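Local coordinates for protein FAD-dependent oxidoreductase (Actinomadura kijaniata, PDB 4KCF) that probably catalyses the flavin-dependent N-oxygenation of a dTDP-linked amino sugar on the way to the kijanose of kijanimicin, at residues 114-119 with 187-192; 155-160 with 194-199; 65-70 with 234-239. All coordinates share one frame; numbering follows the deposited sequence.

Contact 1 of 3, residues 114-119 with 187-192. With FMN (flavin mononucleotide), chain C; AKM ([(2R,4S,6R)-4-azanyl-4,6-dimethyl-5,5-bis(oxidanyl)oxan-2-yl] [[(2R,3S,5R)-5-[5-methyl-2,4-bis(oxidanylidene)pyrimidin-1-yl]-3-oxidanyl-oxolan-2-yl]methoxy-oxidanyl-phosphoryl] hydrogen phosphate), chain B.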
loop_
_atom_site.group_PDB
_atom_site.type_symbol
_atom_site.label_atom_id
_atom_site.label_comp_id
_atom_site.label_asym_id
_atom_site.label_seq_id
_atom_site.Cartn_x
_atom_site.Cartn_y
_atom_site.Cartn_z
ATOM N N ALA A 114 5.214 7.116 -3.530
ATOM C CA ALA A 114 3.779 6.870 -3.467
ATOM C C ALA A 114 3.506 5.594 -2.688
ATOM O O ALA A 114 2.542 5.550 -1.923
ATOM C CB ALA A 114 3.176 6.797 -4.904
ATOM N N LEU A 115 4.297 4.546 -2.952
ATOM C CA LEU A 115 4.145 3.250 -2.289
ATOM C C LEU A 115 4.433 3.375 -0.778
ATOM O O LEU A 115 3.661 2.887 0.045
ATOM C CB LEU A 115 5.071 2.210 -2.963
ATOM C CG LEU A 115 5.277 0.821 -2.334
ATOM C CD1 LEU A 115 3.938 0.144 -2.203
ATOM C CD2 LEU A 115 6.297 -0.119 -3.037
ATOM N N ALA A 116 5.572 3.961 -0.402
ATOM C CA ALA A 116 5.838 4.291 0.997
ATOM C C ALA A 116 4.702 5.111 1.606
ATOM O O ALA A 116 4.183 4.726 2.645
ATOM C CB ALA A 116 7.180 5.014 1.137
ATOM N N LEU A 117 4.287 6.220 0.993
ATOM C CA LEU A 117 3.172 7.008 1.526
ATOM C C LEU A 117 1.888 6.204 1.725
ATOM O O LEU A 117 1.120 6.433 2.653
ATOM C CB LEU A 117 2.890 8.215 0.645
ATOM C CG LEU A 117 1.733 9.108 1.081
ATOM C CD1 LEU A 117 1.991 9.743 2.475
ATOM C CD2 LEU A 117 1.506 10.181 0.005
ATOM N N HIS A 118 1.638 5.240 0.839
ATOM C CA HIS A 118 0.447 4.439 0.973
ATOM C C HIS A 118 0.514 3.701 2.311
ATOM O O HIS A 118 -0.544 3.559 2.949
ATOM C CB HIS A 118 0.219 3.433 -0.176
ATOM C CG HIS A 118 -0.635 2.274 0.239
ATOM N ND1 HIS A 118 -2.004 2.195 0.046
ATOM C CD2 HIS A 118 -0.287 1.134 0.871
ATOM C CE1 HIS A 118 -2.464 1.073 0.572
ATOM N NE2 HIS A 118 -1.436 0.404 1.082
ATOM N N MET A 119 1.685 3.206 2.729
ATOM C CA MET A 119 1.654 2.462 4.006
ATOM C C MET A 119 1.129 3.344 5.170
ATOM O O MET A 119 0.319 2.902 5.994
ATOM C CB MET A 119 3.002 1.844 4.372
ATOM C CG MET A 119 3.804 1.118 3.271
ATOM S SD MET A 119 2.818 -0.271 2.718
ATOM C CE MET A 119 3.898 -0.782 1.357
ATOM N N VAL A 187 9.800 -4.258 4.099
ATOM C CA VAL A 187 9.096 -3.350 5.002
ATOM C C VAL A 187 9.365 -1.972 4.446
ATOM O O VAL A 187 10.382 -1.368 4.793
ATOM C CB VAL A 187 9.609 -3.397 6.469
ATOM C CG1 VAL A 187 8.720 -2.517 7.363
ATOM C CG2 VAL A 187 9.552 -4.830 7.025
ATOM N N SER A 188 8.506 -1.510 3.542
ATOM C CA SER A 188 8.744 -0.229 2.898
ATOM C C SER A 188 8.676 0.857 3.977
ATOM O O SER A 188 7.952 0.683 4.974
ATOM C CB SER A 188 7.634 0.045 1.865
ATOM O OG SER A 188 7.618 -1.049 0.959
ATOM N N MET A 189 9.408 1.940 3.715
ATOM C CA MET A 189 9.454 3.166 4.523
ATOM C C MET A 189 10.235 2.930 5.815
ATOM O O MET A 189 10.265 3.801 6.681
ATOM C CB MET A 189 8.060 3.734 4.798
ATOM C CG MET A 189 8.030 5.173 5.320
ATOM S SD MET A 189 6.342 5.812 5.307
ATOM C CE MET A 189 5.412 4.659 6.293
ATOM N N ALA A 190 10.904 1.787 5.930
ATOM C CA ALA A 190 11.463 1.375 7.216
ATOM C C ALA A 190 12.574 2.306 7.701
ATOM O O ALA A 190 12.639 2.583 8.900
ATOM C CB ALA A 190 11.919 -0.078 7.208
ATOM N N PRO A 191 13.422 2.816 6.785
ATOM C CA PRO A 191 14.518 3.659 7.252
ATOM C C PRO A 191 14.053 4.881 8.039
ATOM O O PRO A 191 14.875 5.510 8.691
ATOM C CB PRO A 191 15.229 4.077 5.961
ATOM C CG PRO A 191 14.921 2.940 5.007
ATOM C CD PRO A 191 13.500 2.592 5.326
ATOM N N VAL A 192 12.770 5.215 7.997
ATOM C CA VAL A 192 12.282 6.429 8.650
ATOM C C VAL A 192 11.148 6.035 9.573
ATOM O O VAL A 192 10.512 6.907 10.161
ATOM C CB VAL A 192 11.814 7.578 7.696
ATOM C CG1 VAL A 192 12.953 8.292 6.965
ATOM C CG2 VAL A 192 10.726 7.138 6.706
HETATM N N1 FMN C . 4.681 -6.045 2.640
HETATM C C2 FMN C . 4.401 -5.493 3.849
HETATM O O2 FMN C . 3.797 -6.240 4.669
HETATM N N3 FMN C . 4.738 -4.201 4.119
HETATM C C4 FMN C . 5.429 -3.524 3.175
HETATM O O4 FMN C . 5.790 -2.235 3.421
HETATM C C4A FMN C . 5.695 -4.081 1.899
HETATM N N5 FMN C . 6.354 -3.405 0.906
HETATM C C5A FMN C . 6.644 -4.038 -0.265
HETATM C C6 FMN C . 7.320 -3.331 -1.261
HETATM C C7 FMN C . 7.614 -3.949 -2.489
HETATM C C7M FMN C . 8.360 -3.191 -3.555
HETATM C C8 FMN C . 7.220 -5.354 -2.727
HETATM C C8M FMN C . 7.493 -6.092 -4.021
HETATM C C9 FMN C . 6.538 -5.999 -1.703
HETATM C C9A FMN C . 6.240 -5.366 -0.480
HETATM N N10 FMN C . 5.600 -6.054 0.506
HETATM C C10 FMN C . 5.309 -5.391 1.650
HETATM C "C1'" FMN C . 5.198 -7.473 0.447
HETATM C "C2'" FMN C . 4.342 -8.208 -0.584
HETATM O "O2'" FMN C . 3.108 -7.643 -0.146
HETATM C "C3'" FMN C . 4.358 -9.759 -0.744
HETATM O "O3'" FMN C . 4.193 -10.503 0.486
HETATM C "C4'" FMN C . 5.474 -10.551 -1.483
HETATM O "O4'" FMN C . 6.440 -9.949 -2.384
HETATM O O2P AKM B . -4.317 -5.878 6.262
HETATM P P AKM B . -4.548 -6.098 7.760
HETATM O O1P AKM B . -4.783 -7.496 8.253
HETATM O OPP AKM B . -3.278 -5.573 8.568
HETATM P P2 AKM B . -2.409 -4.248 8.337
HETATM O O3P AKM B . -1.682 -4.069 9.663
HETATM O O1 AKM B . -1.309 -4.676 7.260
HETATM C C1 AKM B . -1.289 -4.262 5.905
HETATM C C2 AKM B . -0.371 -5.184 5.083
HETATM C C3 AKM B . -0.030 -4.531 3.744
HETATM C C3M AKM B . -1.292 -4.801 2.918
HETATM N N3 AKM B . 1.110 -5.200 3.102
HETATM C C4 AKM B . 0.414 -3.065 3.871
HETATM O O4A AKM B . 1.817 -2.973 4.172
HETATM O O4B AKM B . 0.286 -2.406 2.599
HETATM C C5 AKM B . -0.021 -2.285 5.113
HETATM C C6 AKM B . -0.337 -0.797 5.027
HETATM O O5 AKM B . -0.878 -2.910 6.066
HETATM O O4P AKM B . -3.148 -3.028 7.810
HETATM O "O5'" AKM B . -5.811 -5.191 8.167
HETATM C "C5'" AKM B . -6.243 -5.276 9.524
HETATM C "C4'" AKM B . -6.782 -3.884 9.801
HETATM C "C3'" AKM B . -7.192 -3.661 11.261
HETATM O "O3'" AKM B . -6.130 -2.974 11.907
HETATM C "C2'" AKM B . -8.411 -2.756 11.209
HETATM C "C1'" AKM B . -8.823 -2.715 9.736
HETATM O "O4'" AKM B . -7.986 -3.676 9.058
HETATM N N11 AKM B . -10.230 -3.007 9.433
HETATM C C21 AKM B . -10.928 -2.117 8.736
HETATM O O21 AKM B . -10.351 -0.940 8.387
HETATM N N31 AKM B . -12.214 -2.300 8.394
HETATM C C41 AKM B . -12.806 -3.457 8.740
HETATM O O41 AKM B . -14.093 -3.715 8.410
HETATM C C51 AKM B . -12.059 -4.494 9.474
HETATM C C5A AKM B . -12.733 -5.787 9.837
HETATM C C61 AKM B . -10.749 -4.195 9.804
#
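S188 and M119 meet beside the flavin, where a type II beta turn from V187 to A190 faces helix 111-133. After V187, which opens the turn, S188 holds the isoalloxazine by two bonds. Its backbone N donates to FMN O4 at 2.8 Å, and its hydroxyl OG gives its proton to FMN N5 at 2.7 Å. With OG beside the backbone N (chi1 -56°), a short serine brings both donors to neighbouring acceptors. From the helix, the methyl CE of M119 lies 3.8 Å from S188 OG. The bend of M119 at chi2 also brings CE to 3.2 Å from FMN O4 and SD to 3.2 Å from AKM O4A, so a flexible thioether suits a place between cofactor and sugar. An alanine in place of M119 removes SD and CE, which would probably open a gap between flavin O4 and the sugar's O4A and lose their packing. M189 then takes the third turn position with a positive phi of 73°. Its CB rests 4.0 Å from CB of A116, a small residue that lets the turn come close, and its SD stands 3.6 Å from A116 O. A190 leads into a short 3-10 turn. Around the contact, F71 of helix 68-76 touches both A116 and M189, while V187 and A190 lean on I242 and V240 of strand 240-244, respectively.

Contact 2 of 3, residues 155-160 with 194-199. With AKM ([(2R,4S,6R)-4-azanyl-4,6-dimethyl-5,5-bis(oxidanyl)oxan-2-yl] [[(2R,3S,5R)-5-[5-methyl-2,4-bis(oxidanylidene)pyrimidin-1-yl]-3-oxidanyl-oxolan-2-yl]methoxy-oxidanyl-phosphoryl] hydrogen phosphate), chain B; FMN (flavin mononucleotide), chain C.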
loop_
_atom_site.group_PDB
_atom_site.type_symbol
_atom_site.label_atom_id
_atom_site.label_comp_id
_atom_site.label_asym_id
_atom_site.label_seq_id
_atom_site.Cartn_x
_atom_site.Cartn_y
_atom_site.Cartn_z
ATOM N N VAL A 155 5.563 7.539 12.225
ATOM C CA VAL A 155 5.723 7.084 10.832
ATOM C C VAL A 155 5.632 5.568 10.954
ATOM O O VAL A 155 6.506 4.896 11.556
ATOM C CB VAL A 155 7.019 7.520 10.169
ATOM C CG1 VAL A 155 7.141 6.903 8.794
ATOM C CG2 VAL A 155 7.058 9.036 9.978
ATOM N N VAL A 156 4.521 5.060 10.423
ATOM C CA VAL A 156 4.087 3.701 10.755
ATOM C C VAL A 156 4.296 2.742 9.573
ATOM O O VAL A 156 3.677 2.910 8.503
ATOM C CB VAL A 156 2.623 3.704 11.240
ATOM C CG1 VAL A 156 2.223 2.329 11.819
ATOM C CG2 VAL A 156 2.406 4.860 12.263
ATOM N N CYS A 157 5.161 1.754 9.783
ATOM C CA CYS A 157 5.581 0.797 8.783
ATOM C C CYS A 157 4.788 -0.469 9.055
ATOM O O CYS A 157 4.122 -0.613 10.094
ATOM C CB CYS A 157 7.072 0.524 8.885
ATOM S SG CYS A 157 7.946 1.961 8.247
ATOM N N SER A 158 4.885 -1.392 8.108
ATOM C CA SER A 158 4.039 -2.574 8.190
ATOM C C SER A 158 4.927 -3.758 7.851
ATOM O O SER A 158 5.613 -3.708 6.817
ATOM C CB SER A 158 2.900 -2.465 7.177
ATOM O OG SER A 158 2.363 -3.771 7.030
ATOM N N GLY A 159 4.905 -4.781 8.705
ATOM C CA GLY A 159 5.797 -5.939 8.568
ATOM C C GLY A 159 4.988 -7.225 8.549
ATOM O O GLY A 159 4.658 -7.737 9.633
ATOM N N ILE A 160 4.635 -7.742 7.360
ATOM C CA ILE A 160 3.735 -8.900 7.326
ATOM C C ILE A 160 4.436 -10.219 7.040
ATOM O O ILE A 160 4.168 -11.226 7.691
ATOM C CB ILE A 160 2.535 -8.771 6.330
ATOM C CG1 ILE A 160 1.643 -7.571 6.667
ATOM C CG2 ILE A 160 1.802 -10.118 6.183
ATOM C CD1 ILE A 160 0.810 -7.590 7.943
ATOM N N THR A 194 8.959 4.960 12.746
ATOM C CA THR A 194 9.142 5.094 14.190
ATOM C C THR A 194 8.354 3.963 14.826
ATOM O O THR A 194 8.615 3.602 15.967
ATOM C CB THR A 194 8.627 6.464 14.696
ATOM O OG1 THR A 194 7.229 6.546 14.405
ATOM C CG2 THR A 194 9.351 7.622 14.003
ATOM N N HIS A 195 7.383 3.427 14.090
ATOM C CA HIS A 195 6.452 2.420 14.584
ATOM C C HIS A 195 6.263 1.345 13.517
ATOM O O HIS A 195 6.160 1.666 12.311
ATOM C CB HIS A 195 5.098 3.067 14.803
ATOM C CG HIS A 195 5.021 3.914 16.040
ATOM N ND1 HIS A 195 5.600 5.160 16.118
ATOM C CD2 HIS A 195 4.447 3.681 17.250
ATOM C CE1 HIS A 195 5.360 5.670 17.318
ATOM N NE2 HIS A 195 4.678 4.788 18.031
ATOM N N PHE A 196 6.208 0.095 13.965
ATOM C CA PHE A 196 6.187 -1.025 13.028
ATOM C C PHE A 196 5.086 -1.972 13.460
ATOM O O PHE A 196 5.178 -2.602 14.513
ATOM C CB PHE A 196 7.535 -1.745 13.018
ATOM C CG PHE A 196 8.646 -0.884 12.510
ATOM C CD1 PHE A 196 9.085 -0.990 11.199
ATOM C CD2 PHE A 196 9.238 0.071 13.321
ATOM C CE1 PHE A 196 10.090 -0.156 10.720
ATOM C CE2 PHE A 196 10.242 0.911 12.855
ATOM C CZ PHE A 196 10.683 0.788 11.556
ATOM N N VAL A 197 4.028 -2.046 12.666
ATOM C CA VAL A 197 2.964 -3.007 12.971
ATOM C C VAL A 197 3.292 -4.365 12.347
ATOM O O VAL A 197 3.311 -4.502 11.107
ATOM C CB VAL A 197 1.595 -2.533 12.463
ATOM C CG1 VAL A 197 0.544 -3.621 12.701
ATOM C CG2 VAL A 197 1.238 -1.166 13.091
ATOM N N ILE A 198 3.477 -5.354 13.217
ATOM C CA ILE A 198 4.108 -6.596 12.832
ATOM C C ILE A 198 3.093 -7.728 12.892
ATOM O O ILE A 198 2.383 -7.776 13.885
ATOM C CB ILE A 198 5.312 -6.864 13.772
ATOM C CG1 ILE A 198 6.398 -5.780 13.617
ATOM C CG2 ILE A 198 5.933 -8.222 13.524
ATOM C CD1 ILE A 198 6.842 -5.492 12.203
ATOM N N ASN A 199 2.956 -8.551 11.848
ATOM C CA ASN A 199 2.155 -9.794 11.892
ATOM C C ASN A 199 2.947 -10.917 12.556
ATOM O O ASN A 199 3.976 -11.321 12.030
ATOM C CB ASN A 199 1.675 -10.238 10.493
ATOM C CG ASN A 199 1.300 -11.725 10.383
ATOM O OD1 ASN A 199 1.776 -12.431 9.478
ATOM N ND2 ASN A 199 0.418 -12.198 11.254
HETATM O O2P AKM B . -4.317 -5.878 6.262
HETATM P P AKM B . -4.548 -6.098 7.760
HETATM O O1P AKM B . -4.783 -7.496 8.253
HETATM O OPP AKM B . -3.278 -5.573 8.568
HETATM P P2 AKM B . -2.409 -4.248 8.337
HETATM O O3P AKM B . -1.682 -4.069 9.663
HETATM O O1 AKM B . -1.309 -4.676 7.260
HETATM C C1 AKM B . -1.289 -4.262 5.905
HETATM C C2 AKM B . -0.371 -5.184 5.083
HETATM C C3 AKM B . -0.030 -4.531 3.744
HETATM C C3M AKM B . -1.292 -4.801 2.918
HETATM N N3 AKM B . 1.110 -5.200 3.102
HETATM C C4 AKM B . 0.414 -3.065 3.871
HETATM O O4A AKM B . 1.817 -2.973 4.172
HETATM O O4B AKM B . 0.286 -2.406 2.599
HETATM C C5 AKM B . -0.021 -2.285 5.113
HETATM C C6 AKM B . -0.337 -0.797 5.027
HETATM O O5 AKM B . -0.878 -2.910 6.066
HETATM O O4P AKM B . -3.148 -3.028 7.810
HETATM O "O5'" AKM B . -5.811 -5.191 8.167
HETATM C "C5'" AKM B . -6.243 -5.276 9.524
HETATM C "C4'" AKM B . -6.782 -3.884 9.801
HETATM C "C3'" AKM B . -7.192 -3.661 11.261
HETATM O "O3'" AKM B . -6.130 -2.974 11.907
HETATM C "C2'" AKM B . -8.411 -2.756 11.209
HETATM C "C1'" AKM B . -8.823 -2.715 9.736
HETATM O "O4'" AKM B . -7.986 -3.676 9.058
HETATM N N11 AKM B . -10.230 -3.007 9.433
HETATM C C21 AKM B . -10.928 -2.117 8.736
HETATM O O21 AKM B . -10.351 -0.940 8.387
HETATM N N31 AKM B . -12.214 -2.300 8.394
HETATM C C41 AKM B . -12.806 -3.457 8.740
HETATM O O41 AKM B . -14.093 -3.715 8.410
HETATM C C51 AKM B . -12.059 -4.494 9.474
HETATM C C5A AKM B . -12.733 -5.787 9.837
HETATM C C61 AKM B . -10.749 -4.195 9.804
HETATM N N1 FMN C . 4.681 -6.045 2.640
HETATM C C2 FMN C . 4.401 -5.493 3.849
HETATM O O2 FMN C . 3.797 -6.240 4.669
HETATM N N3 FMN C . 4.738 -4.201 4.119
HETATM C C4 FMN C . 5.429 -3.524 3.175
HETATM O O4 FMN C . 5.790 -2.235 3.421
HETATM C C4A FMN C . 5.695 -4.081 1.899
HETATM N N5 FMN C . 6.354 -3.405 0.906
HETATM C C5A FMN C . 6.644 -4.038 -0.265
HETATM C C6 FMN C . 7.320 -3.331 -1.261
HETATM C C7 FMN C . 7.614 -3.949 -2.489
HETATM C C7M FMN C . 8.360 -3.191 -3.555
HETATM C C8 FMN C . 7.220 -5.354 -2.727
HETATM C C8M FMN C . 7.493 -6.092 -4.021
HETATM C C9 FMN C . 6.538 -5.999 -1.703
HETATM C C9A FMN C . 6.240 -5.366 -0.480
HETATM N N10 FMN C . 5.600 -6.054 0.506
HETATM C C10 FMN C . 5.309 -5.391 1.650
HETATM C "C1'" FMN C . 5.198 -7.473 0.447
HETATM C "C2'" FMN C . 4.342 -8.208 -0.584
HETATM O "O2'" FMN C . 3.108 -7.643 -0.146
HETATM C "C3'" FMN C . 4.358 -9.759 -0.744
HETATM O "O3'" FMN C . 4.193 -10.503 0.486
HETATM C "C4'" FMN C . 5.474 -10.551 -1.483
HETATM O "O4'" FMN C . 6.440 -9.949 -2.384
#
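V155 and T194 meet just before the parallel pair of strands 156-159 and 195-202, in the mixed sheet of the acyl-CoA dehydrogenase fold. V155 N donates almost straight to the T194 hydroxyl OG1 at 2.9 Å, while V155 O takes two donors, T194 N and H195 N. V156 CG1 packs 3.8 Å from CG2 of V197; beta-branched valines suit strands and meet here. C157 bonds through N to H195 O and through O to V197 N, the parallel pattern. On the other face, with SG beside the backbone N (chi1 -73°), C157 SG sits obliquely 4.6 Å from the centroid of the F196 ring, and C157 CB lies 3.4 Å from F196 CD1. S158 serves both ligands: its OG hydrogen-bonds AKM O4A at 3.0 Å, and its backbone O accepts a weak bond from FMN N3. G159 continues the pairing with V197 O and N199 N; its lack of a side chain suits the place, since a CB would collide with I198 CD1. I160 N gives a weak bond to FMN O2, CG1 comes 3.5 Å from AKM C2, and CD1 meets CB of N199 at 3.8 Å, the two side chains crossing at about a right angle.

Contact 3 of 3, residues 65-70 with 234-239. With FMN (flavin mononucleotide), chain C.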
loop_
_atom_site.group_PDB
_atom_site.type_symbol
_atom_site.label_atom_id
_atom_site.label_comp_id
_atom_site.label_asym_id
_atom_site.label_seq_id
_atom_site.Cartn_x
_atom_site.Cartn_y
_atom_site.Cartn_z
ATOM N N THR A 65 18.110 4.364 -2.581
ATOM C CA THR A 65 18.067 5.004 -1.265
ATOM C C THR A 65 16.744 5.739 -1.057
ATOM O O THR A 65 16.111 6.253 -1.994
ATOM C CB THR A 65 19.216 6.054 -1.145
ATOM O OG1 THR A 65 19.038 7.018 -2.192
ATOM C CG2 THR A 65 20.623 5.424 -1.103
ATOM N N PHE A 66 16.364 5.829 0.210
ATOM C CA PHE A 66 15.070 6.383 0.572
ATOM C C PHE A 66 15.009 7.924 0.585
ATOM O O PHE A 66 15.955 8.548 1.062
ATOM C CB PHE A 66 14.654 5.753 1.893
ATOM C CG PHE A 66 13.251 6.101 2.291
ATOM C CD1 PHE A 66 12.187 5.299 1.895
ATOM C CD2 PHE A 66 13.008 7.228 3.070
ATOM C CE1 PHE A 66 10.904 5.642 2.246
ATOM C CE2 PHE A 66 11.725 7.573 3.449
ATOM C CZ PHE A 66 10.662 6.768 3.040
ATOM N N PRO A 67 13.951 8.553 0.030
ATOM C CA PRO A 67 13.993 10.007 -0.003
ATOM C C PRO A 67 13.626 10.567 1.388
ATOM O O PRO A 67 12.492 11.021 1.598
ATOM C CB PRO A 67 12.947 10.319 -1.093
ATOM C CG PRO A 67 11.855 9.244 -0.810
ATOM C CD PRO A 67 12.781 8.048 -0.713
ATOM N N THR A 68 14.526 10.519 2.379
ATOM C CA THR A 68 14.068 10.914 3.733
ATOM C C THR A 68 13.622 12.398 3.773
ATOM O O THR A 68 12.620 12.790 4.374
ATOM C CB THR A 68 15.116 10.629 4.861
ATOM O OG1 THR A 68 16.142 11.617 4.739
ATOM C CG2 THR A 68 15.789 9.258 4.762
ATOM N N ASP A 69 14.317 13.263 3.060
ATOM C CA ASP A 69 13.909 14.675 3.069
ATOM C C ASP A 69 12.510 14.882 2.506
ATOM O O ASP A 69 11.797 15.828 2.895
ATOM C CB ASP A 69 14.888 15.518 2.251
ATOM C CG ASP A 69 15.077 15.002 0.817
ATOM O OD1 ASP A 69 14.675 15.694 -0.149
ATOM O OD2 ASP A 69 15.651 13.903 0.649
ATOM N N THR A 70 12.092 13.982 1.598
ATOM C CA THR A 70 10.728 14.080 1.095
ATOM C C THR A 70 9.792 13.823 2.258
ATOM O O THR A 70 8.813 14.540 2.456
ATOM C CB THR A 70 10.472 13.042 -0.031
ATOM O OG1 THR A 70 11.069 13.547 -1.225
ATOM C CG2 THR A 70 9.003 12.854 -0.226
ATOM N N MET A 234 10.874 0.132 -7.649
ATOM C CA MET A 234 10.483 0.649 -6.324
ATOM C C MET A 234 11.797 0.739 -5.504
ATOM O O MET A 234 11.827 0.424 -4.324
ATOM C CB MET A 234 9.458 -0.241 -5.614
ATOM C CG MET A 234 8.074 -0.328 -6.264
ATOM S SD MET A 234 7.381 1.316 -6.592
ATOM C CE MET A 234 5.703 0.893 -7.128
ATOM N N ARG A 235 12.880 1.152 -6.152
ATOM C CA ARG A 235 14.219 1.106 -5.580
ATOM C C ARG A 235 14.433 2.070 -4.407
ATOM O O ARG A 235 15.287 1.794 -3.553
ATOM C CB ARG A 235 15.278 1.299 -6.670
ATOM C CG ARG A 235 15.442 0.055 -7.522
ATOM C CD ARG A 235 16.483 0.224 -8.601
ATOM N NE ARG A 235 17.794 0.563 -8.049
ATOM C CZ ARG A 235 18.628 -0.220 -7.358
ATOM N NH1 ARG A 235 18.355 -1.478 -7.050
ATOM N NH2 ARG A 235 19.814 0.261 -6.972
ATOM N N ALA A 236 13.598 3.100 -4.322
ATOM C CA ALA A 236 13.682 4.153 -3.309
ATOM C C ALA A 236 12.619 3.986 -2.225
ATOM O O ALA A 236 12.466 4.914 -1.413
ATOM C CB ALA A 236 13.566 5.542 -3.963
ATOM N N SER A 237 11.954 2.829 -2.140
ATOM C CA SER A 237 10.830 2.730 -1.229
ATOM C C SER A 237 11.275 2.295 0.168
ATOM O O SER A 237 10.424 2.173 1.047
ATOM C CB SER A 237 9.720 1.775 -1.720
ATOM O OG SER A 237 10.304 0.480 -1.819
ATOM N N GLY A 238 12.558 2.015 0.370
ATOM C CA GLY A 238 13.036 1.694 1.718
ATOM C C GLY A 238 12.596 0.335 2.205
ATOM O O GLY A 238 12.320 0.177 3.398
ATOM N N THR A 239 12.540 -0.622 1.272
ATOM C CA THR A 239 11.817 -1.876 1.487
ATOM C C THR A 239 12.756 -2.958 2.051
ATOM O O THR A 239 12.929 -4.044 1.474
ATOM C CB THR A 239 11.025 -2.277 0.188
ATOM O OG1 THR A 239 10.093 -1.230 -0.101
ATOM C CG2 THR A 239 10.199 -3.574 0.319
HETATM N N1 FMN C . 4.681 -6.045 2.640
HETATM C C2 FMN C . 4.401 -5.493 3.849
HETATM O O2 FMN C . 3.797 -6.240 4.669
HETATM N N3 FMN C . 4.738 -4.201 4.119
HETATM C C4 FMN C . 5.429 -3.524 3.175
HETATM O O4 FMN C . 5.790 -2.235 3.421
HETATM C C4A FMN C . 5.695 -4.081 1.899
HETATM N N5 FMN C . 6.354 -3.405 0.906
HETATM C C5A FMN C . 6.644 -4.038 -0.265
HETATM C C6 FMN C . 7.320 -3.331 -1.261
HETATM C C7 FMN C . 7.614 -3.949 -2.489
HETATM C C7M FMN C . 8.360 -3.191 -3.555
HETATM C C8 FMN C . 7.220 -5.354 -2.727
HETATM C C8M FMN C . 7.493 -6.092 -4.021
HETATM C C9 FMN C . 6.538 -5.999 -1.703
HETATM C C9A FMN C . 6.240 -5.366 -0.480
HETATM N N10 FMN C . 5.600 -6.054 0.506
HETATM C C10 FMN C . 5.309 -5.391 1.650
HETATM C "C1'" FMN C . 5.198 -7.473 0.447
HETATM C "C2'" FMN C . 4.342 -8.208 -0.584
HETATM O "O2'" FMN C . 3.108 -7.643 -0.146
HETATM C "C3'" FMN C . 4.358 -9.759 -0.744
HETATM O "O3'" FMN C . 4.193 -10.503 0.486
HETATM C "C4'" FMN C . 5.474 -10.551 -1.483
HETATM O "O4'" FMN C . 6.440 -9.949 -2.384
#
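Loop 234-239 lines the FMN pocket at the dimethylbenzene end of the flavin, and its outer side leans on F66 and P67 through A236. The pocket side is carried by two residues. T239 turns CG2 anti to the backbone N, which places this methyl 3.3 Å from FMN C6. M234 CB lies 3.8 Å from FMN C7M, a ring methyl; apolar groups suit this hydrocarbon end of the cofactor. On the outer side no hydrogen bond joins the two segments, and the carbonyl of A236 is the centre of the packing. P67 CD comes within 3.2 Å of A236 O, F66 CD1 approaches the same oxygen obliquely, and F66 CA offers it a CA-H...O contact with an angle at H of 162°. A236 CB meets T65 O at 3.3 Å, a fit that a small residue permits.

The loop owes its shape to a type I beta turn from M234 to S237, and the facing segment to an inverse gamma turn centred on P67, the N-cap residue of helix 68-76. Contact is thereby made between the N-terminal helical region and the middle, sheet-bearing region of the acyl-CoA dehydrogenase fold. P67 CD also sits over the rim of one face of the F66 ring, 3.6 Å above its plane, whereas S237 C and G238 N lie at the ring's edge. Glycine fits at position 238 because its phi is positive (72°) and because a CB would come only 2.7 Å from F66 CD1. R235 points its guanidinium elsewhere, to a salt bridge with D230 and to the carbonyls of D61 and R62, while T65 OG1 bonds H60 ND1. A236 N is taken by S112 OG, and the F66 ring also packs on A116 of helix 111-133.

All three contacts are largely buried and all reach FMN, but only contacts 1 and 2 also touch the sugar nucleotide. Contact 2 is a strand pair held by regular backbone hydrogen bonds; contacts 1 and 3 set a loop against the helical part and have no hydrogen bond between their segments. Contacts 1 and 3 are tied directly, by M189 N to S237 O and between the hydroxyls S188 OG and T239 OG1, both probable hydrogen bonds, and V192 packs on F66. Contact 2 meets contact 1 through C157 and M189 but does not touch contact 3. Contacts 1 and 2 hydrogen-bond the flavin's polar end; contact 3 packs on its dimethylbenzene end, where L115 of contact 1 also lies.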